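Local coordinates for hypothetical protein (Pseudomonas aeruginosa, PDB 2H9F), which probably acts as a methylaconitate isomerase of the PrpF family, at residues Y288-I301 with A347-V359. Sequence-based numbering, arbitrary orientation.
Sequences YRTASGKLVAAGDI and AVRFGHPSGTLRV. With GOL (glycerol), chain I; SO4 (sulfate ion), chain G.
Tyr-288 turns its ring between its own backbone N and carbonyl carbon (chi1 66°), which carries OH to the backbone of the 347-359 hairpin, and Lys-294, with CG trans to N and a bend at chi3 (57°), brings NZ to the same hairpin's turn. Tyr-288 OH donates to His-352 O at 2.6 Å, reaching it with a C=O...O angle of 136° and a tilt from the carbonyl plane. The same hydroxyl lies 3.1 Å from Gly-351 CA, close against a residue whose lack of a side chain leaves room for it. Gly-351 CA and His-352 O both meet the phenol ring at its edge. Lys-294 NZ donates to Ser-354 O at 2.8 Å, again from outside the carbonyl plane, and also to glycerol O3. Thr-290 sets its methyl CG2 against Pro-353 O at 3.2 Å. Farther along, the methyl CG2 of Thr-356 meets Ile-301 CG2 at 3.6 Å and Val-296 CG1 at 3.8 Å, while its hydroxyl OG1 accepts from Arg-349 NH1. Arg-349 NE donates to sulfate O4 at 2.9 Å; sulfate and glycerol probably come from the crystallisation liquor. Arg-306, outside both segments, makes a cation-pi contact with the Tyr-288 ring. The Tyr-288 and Lys-294 bonds and the methyl contacts join the small 288-289/295-296 antiparallel ribbon and the following 3-10 turn to a beta hairpin, strands 347-352 and 355-366 linked by a type I turn.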
loop_
_atom_site.group_PDB
_atom_site.type_symbol
_atom_site.label_atom_id
_atom_site.label_comp_id
_atom_site.label_asym_id
_atom_site.label_seq_id
_atom_site.Cartn_x
_atom_site.Cartn_y
_atom_site.Cartn_z
ATOM N N TYR A 288 -26.733 22.533 -10.533
ATOM C CA TYR A 288 -26.103 21.669 -11.541
ATOM C C TYR A 288 -26.079 20.224 -11.097
ATOM O O TYR A 288 -26.180 19.948 -9.907
ATOM C CB TYR A 288 -24.683 22.126 -11.836
ATOM C CG TYR A 288 -23.707 21.984 -10.696
ATOM C CD1 TYR A 288 -23.736 22.842 -9.618
ATOM C CD2 TYR A 288 -22.713 21.007 -10.723
ATOM C CE1 TYR A 288 -22.810 22.705 -8.567
ATOM C CE2 TYR A 288 -21.785 20.882 -9.691
ATOM C CZ TYR A 288 -21.838 21.728 -8.623
ATOM O OH TYR A 288 -20.926 21.585 -7.597
ATOM N N ARG A 289 -25.961 19.331 -12.078
ATOM C CA ARG A 289 -25.783 17.901 -11.859
ATOM C C ARG A 289 -24.339 17.505 -12.198
ATOM O O ARG A 289 -23.773 17.958 -13.183
ATOM C CB ARG A 289 -26.763 17.125 -12.727
ATOM C CG ARG A 289 -27.118 15.756 -12.211
ATOM C CD ARG A 289 -28.136 15.093 -13.107
ATOM N NE ARG A 289 -29.490 15.668 -13.039
ATOM C CZ ARG A 289 -30.366 15.487 -12.041
ATOM N NH1 ARG A 289 -30.026 14.800 -10.956
ATOM N NH2 ARG A 289 -31.597 16.011 -12.114
ATOM N N THR A 290 -23.743 16.656 -11.378
ATOM C CA THR A 290 -22.460 16.024 -11.714
ATOM C C THR A 290 -22.530 14.903 -12.843
ATOM O O THR A 290 -23.621 14.417 -13.231
ATOM C CB THR A 290 -21.891 15.425 -10.442
ATOM O OG1 THR A 290 -22.694 14.278 -10.152
ATOM C CG2 THR A 290 -21.958 16.464 -9.260
ATOM N N ALA A 291 -21.346 14.529 -13.372
ATOM C CA ALA A 291 -21.157 13.347 -14.265
ATOM C C ALA A 291 -21.733 12.086 -13.608
ATOM O O ALA A 291 -22.476 11.329 -14.264
ATOM C CB ALA A 291 -19.652 13.136 -14.618
ATOM N N SER A 292 -21.423 11.876 -12.313
ATOM C CA SER A 292 -22.116 10.831 -11.495
ATOM C C SER A 292 -23.673 10.865 -11.631
ATOM O O SER A 292 -24.298 9.843 -11.909
ATOM C CB SER A 292 -21.653 10.875 -10.004
ATOM O OG SER A 292 -22.236 11.886 -9.188
ATOM N N GLY A 293 -24.270 12.053 -11.471
ATOM C CA GLY A 293 -25.734 12.238 -11.517
ATOM C C GLY A 293 -26.358 12.941 -10.304
ATOM O O GLY A 293 -27.580 13.064 -10.202
ATOM N N LYS A 294 -25.531 13.408 -9.384
ATOM C CA LYS A 294 -26.020 13.980 -8.138
ATOM C C LYS A 294 -26.283 15.484 -8.325
ATOM O O LYS A 294 -25.507 16.159 -8.980
ATOM C CB LYS A 294 -24.949 13.729 -7.092
ATOM C CG LYS A 294 -25.088 14.435 -5.764
ATOM C CD LYS A 294 -23.789 14.170 -4.922
ATOM C CE LYS A 294 -22.440 14.596 -5.612
ATOM N NZ LYS A 294 -21.307 14.796 -4.631
ATOM N N LEU A 295 -27.383 15.990 -7.768
ATOM C CA LEU A 295 -27.781 17.369 -8.013
ATOM C C LEU A 295 -27.261 18.243 -6.880
ATOM O O LEU A 295 -27.425 17.887 -5.725
ATOM C CB LEU A 295 -29.310 17.492 -8.165
ATOM C CG LEU A 295 -30.026 18.826 -7.856
ATOM C CD1 LEU A 295 -29.760 20.044 -8.877
ATOM C CD2 LEU A 295 -31.543 18.548 -7.670
ATOM N N VAL A 296 -26.638 19.376 -7.216
ATOM C CA VAL A 296 -26.301 20.399 -6.234
ATOM C C VAL A 296 -27.198 21.619 -6.467
ATOM O O VAL A 296 -27.183 22.166 -7.550
ATOM C CB VAL A 296 -24.840 20.835 -6.381
ATOM C CG1 VAL A 296 -24.521 21.931 -5.362
ATOM C CG2 VAL A 296 -23.896 19.637 -6.228
ATOM N N ALA A 297 -27.983 22.016 -5.467
ATOM C CA ALA A 297 -28.876 23.163 -5.556
ATOM C C ALA A 297 -28.127 24.456 -5.243
ATOM O O ALA A 297 -27.218 24.482 -4.414
ATOM C CB ALA A 297 -30.047 22.984 -4.606
ATOM N N ALA A 298 -28.511 25.528 -5.927
ATOM C CA ALA A 298 -27.920 26.836 -5.766
ATOM C C ALA A 298 -27.963 27.284 -4.317
ATOM O O ALA A 298 -27.017 27.861 -3.811
ATOM C CB ALA A 298 -28.673 27.852 -6.653
ATOM N N GLY A 299 -29.059 26.977 -3.641
ATOM C CA GLY A 299 -29.256 27.350 -2.237
ATOM C C GLY A 299 -28.278 26.685 -1.278
ATOM O O GLY A 299 -28.086 27.145 -0.152
ATOM N N ASP A 300 -27.656 25.606 -1.729
ATOM C CA ASP A 300 -26.772 24.846 -0.901
ATOM C C ASP A 300 -25.350 25.368 -0.954
ATOM O O ASP A 300 -24.528 24.919 -0.204
ATOM C CB ASP A 300 -26.721 23.401 -1.383
ATOM C CG ASP A 300 -28.030 22.646 -1.183
ATOM O OD1 ASP A 300 -28.900 23.102 -0.400
ATOM O OD2 ASP A 300 -28.125 21.555 -1.810
ATOM N N ILE A 301 -25.041 26.240 -1.906
ATOM C CA ILE A 301 -23.676 26.703 -2.101
ATOM C C ILE A 301 -23.654 28.220 -2.162
ATOM O O ILE A 301 -24.669 28.845 -2.417
ATOM C CB ILE A 301 -23.017 26.113 -3.390
ATOM C CG1 ILE A 301 -23.921 26.279 -4.623
ATOM C CG2 ILE A 301 -22.651 24.615 -3.203
ATOM C CD1 ILE A 301 -23.198 26.094 -5.941
ATOM N N ALA A 347 -16.307 32.277 5.586
ATOM C CA ALA A 347 -16.432 30.856 5.247
ATOM C C ALA A 347 -17.355 30.798 4.046
ATOM O O ALA A 347 -18.380 31.467 4.045
ATOM C CB ALA A 347 -17.057 30.073 6.392
ATOM N N VAL A 348 -17.010 29.980 3.055
ATOM C CA VAL A 348 -17.867 29.753 1.905
ATOM C C VAL A 348 -17.904 28.281 1.548
ATOM O O VAL A 348 -16.908 27.582 1.699
ATOM C CB VAL A 348 -17.365 30.526 0.640
ATOM C CG1 VAL A 348 -17.593 32.075 0.788
ATOM C CG2 VAL A 348 -15.963 30.157 0.336
ATOM N N ARG A 349 -19.065 27.818 1.071
ATOM C CA ARG A 349 -19.198 26.500 0.456
ATOM C C ARG A 349 -19.303 26.678 -1.064
ATOM O O ARG A 349 -20.257 27.265 -1.565
ATOM C CB ARG A 349 -20.436 25.777 0.994
ATOM C CG ARG A 349 -20.590 24.368 0.448
ATOM C CD ARG A 349 -21.766 23.647 1.053
ATOM N NE ARG A 349 -21.519 23.324 2.447
ATOM C CZ ARG A 349 -20.747 22.309 2.864
ATOM N NH1 ARG A 349 -20.132 21.504 1.993
ATOM N NH2 ARG A 349 -20.563 22.115 4.169
ATOM N N PHE A 350 -18.324 26.169 -1.798
ATOM C CA PHE A 350 -18.337 26.225 -3.264
ATOM C C PHE A 350 -18.667 24.870 -3.906
ATOM O O PHE A 350 -18.410 23.787 -3.333
ATOM C CB PHE A 350 -17.032 26.805 -3.836
ATOM C CG PHE A 350 -15.824 25.977 -3.594
ATOM C CD1 PHE A 350 -15.050 26.158 -2.451
ATOM C CD2 PHE A 350 -15.396 25.065 -4.548
ATOM C CE1 PHE A 350 -13.906 25.392 -2.216
ATOM C CE2 PHE A 350 -14.243 24.303 -4.336
ATOM C CZ PHE A 350 -13.492 24.478 -3.152
ATOM N N GLY A 351 -19.275 24.967 -5.085
ATOM C CA GLY A 351 -19.680 23.815 -5.858
ATOM C C GLY A 351 -18.585 23.564 -6.860
ATOM O O GLY A 351 -18.273 24.449 -7.626
ATOM N N HIS A 352 -18.006 22.360 -6.852
ATOM C CA HIS A 352 -17.011 21.976 -7.859
ATOM C C HIS A 352 -17.623 20.833 -8.665
ATOM O O HIS A 352 -18.739 20.470 -8.390
ATOM C CB HIS A 352 -15.678 21.629 -7.206
ATOM C CG HIS A 352 -15.746 20.520 -6.207
ATOM N ND1 HIS A 352 -16.072 19.225 -6.551
ATOM C CD2 HIS A 352 -15.545 20.519 -4.866
ATOM C CE1 HIS A 352 -16.067 18.476 -5.459
ATOM N NE2 HIS A 352 -15.731 19.231 -4.427
ATOM N N PRO A 353 -16.926 20.297 -9.694
ATOM C CA PRO A 353 -17.570 19.289 -10.542
ATOM C C PRO A 353 -18.169 18.070 -9.848
ATOM O O PRO A 353 -19.154 17.511 -10.343
ATOM C CB PRO A 353 -16.443 18.861 -11.488
ATOM C CG PRO A 353 -15.603 20.058 -11.586
ATOM C CD PRO A 353 -15.583 20.614 -10.199
ATOM N N SER A 354 -17.599 17.641 -8.732
ATOM C CA SER A 354 -18.014 16.395 -8.115
ATOM C C SER A 354 -18.723 16.527 -6.748
ATOM O O SER A 354 -19.011 15.529 -6.068
ATOM C CB SER A 354 -16.810 15.440 -8.040
ATOM O OG SER A 354 -15.808 15.928 -7.211
ATOM N N GLY A 355 -19.056 17.747 -6.357
ATOM C CA GLY A 355 -19.553 17.974 -5.012
ATOM C C GLY A 355 -19.296 19.390 -4.567
ATOM O O GLY A 355 -19.169 20.288 -5.391
ATOM N N THR A 356 -19.226 19.568 -3.257
ATOM C CA THR A 356 -19.111 20.884 -2.641
ATOM C C THR A 356 -18.043 20.797 -1.563
ATOM O O THR A 356 -17.739 19.721 -1.060
ATOM C CB THR A 356 -20.456 21.388 -2.026
ATOM O OG1 THR A 356 -20.719 20.696 -0.796
ATOM C CG2 THR A 356 -21.708 21.134 -2.967
ATOM N N LEU A 357 -17.456 21.941 -1.233
ATOM C CA LEU A 357 -16.403 22.031 -0.235
ATOM C C LEU A 357 -16.548 23.355 0.555
ATOM O O LEU A 357 -16.709 24.415 -0.041
ATOM C CB LEU A 357 -15.067 22.022 -0.958
ATOM C CG LEU A 357 -13.794 21.559 -0.313
ATOM C CD1 LEU A 357 -13.947 20.291 0.401
ATOM C CD2 LEU A 357 -12.718 21.444 -1.403
ATOM N N ARG A 358 -16.502 23.277 1.884
ATOM C CA ARG A 358 -16.536 24.437 2.750
ATOM C C ARG A 358 -15.136 24.822 3.206
ATOM O O ARG A 358 -14.408 24.042 3.868
ATOM C CB ARG A 358 -17.380 24.156 3.972
ATOM C CG ARG A 358 -17.720 25.374 4.810
ATOM C CD ARG A 358 -18.265 24.951 6.173
ATOM N NE ARG A 358 -18.386 26.059 7.137
ATOM C CZ ARG A 358 -17.426 26.479 7.983
ATOM N NH1 ARG A 358 -16.204 25.923 8.039
ATOM N NH2 ARG A 358 -17.712 27.497 8.793
ATOM N N VAL A 359 -14.748 26.029 2.843
ATOM C CA VAL A 359 -13.461 26.561 3.235
ATOM C C VAL A 359 -13.646 27.943 3.862
ATOM O O VAL A 359 -14.708 28.544 3.746
ATOM C CB VAL A 359 -12.488 26.639 2.049
ATOM C CG1 VAL A 359 -12.155 25.240 1.537
ATOM C CG2 VAL A 359 -13.006 27.568 0.942
HETATM C C1 GOL I . -20.253 16.312 -1.526
HETATM O O1 GOL I . -19.109 16.624 -0.754
HETATM C C2 GOL I . -21.340 17.410 -1.493
HETATM O O2 GOL I . -21.648 17.904 -0.198
HETATM C C3 GOL I . -22.625 16.875 -2.107
HETATM O O3 GOL I . -22.554 16.934 -3.513
HETATM S S SO4 G . -22.833 25.100 5.227
HETATM O O1 SO4 G . -22.414 25.932 4.089
HETATM O O2 SO4 G . -21.767 25.011 6.236
HETATM O O3 SO4 G . -24.020 25.714 5.819
HETATM O O4 SO4 G . -23.218 23.761 4.782
#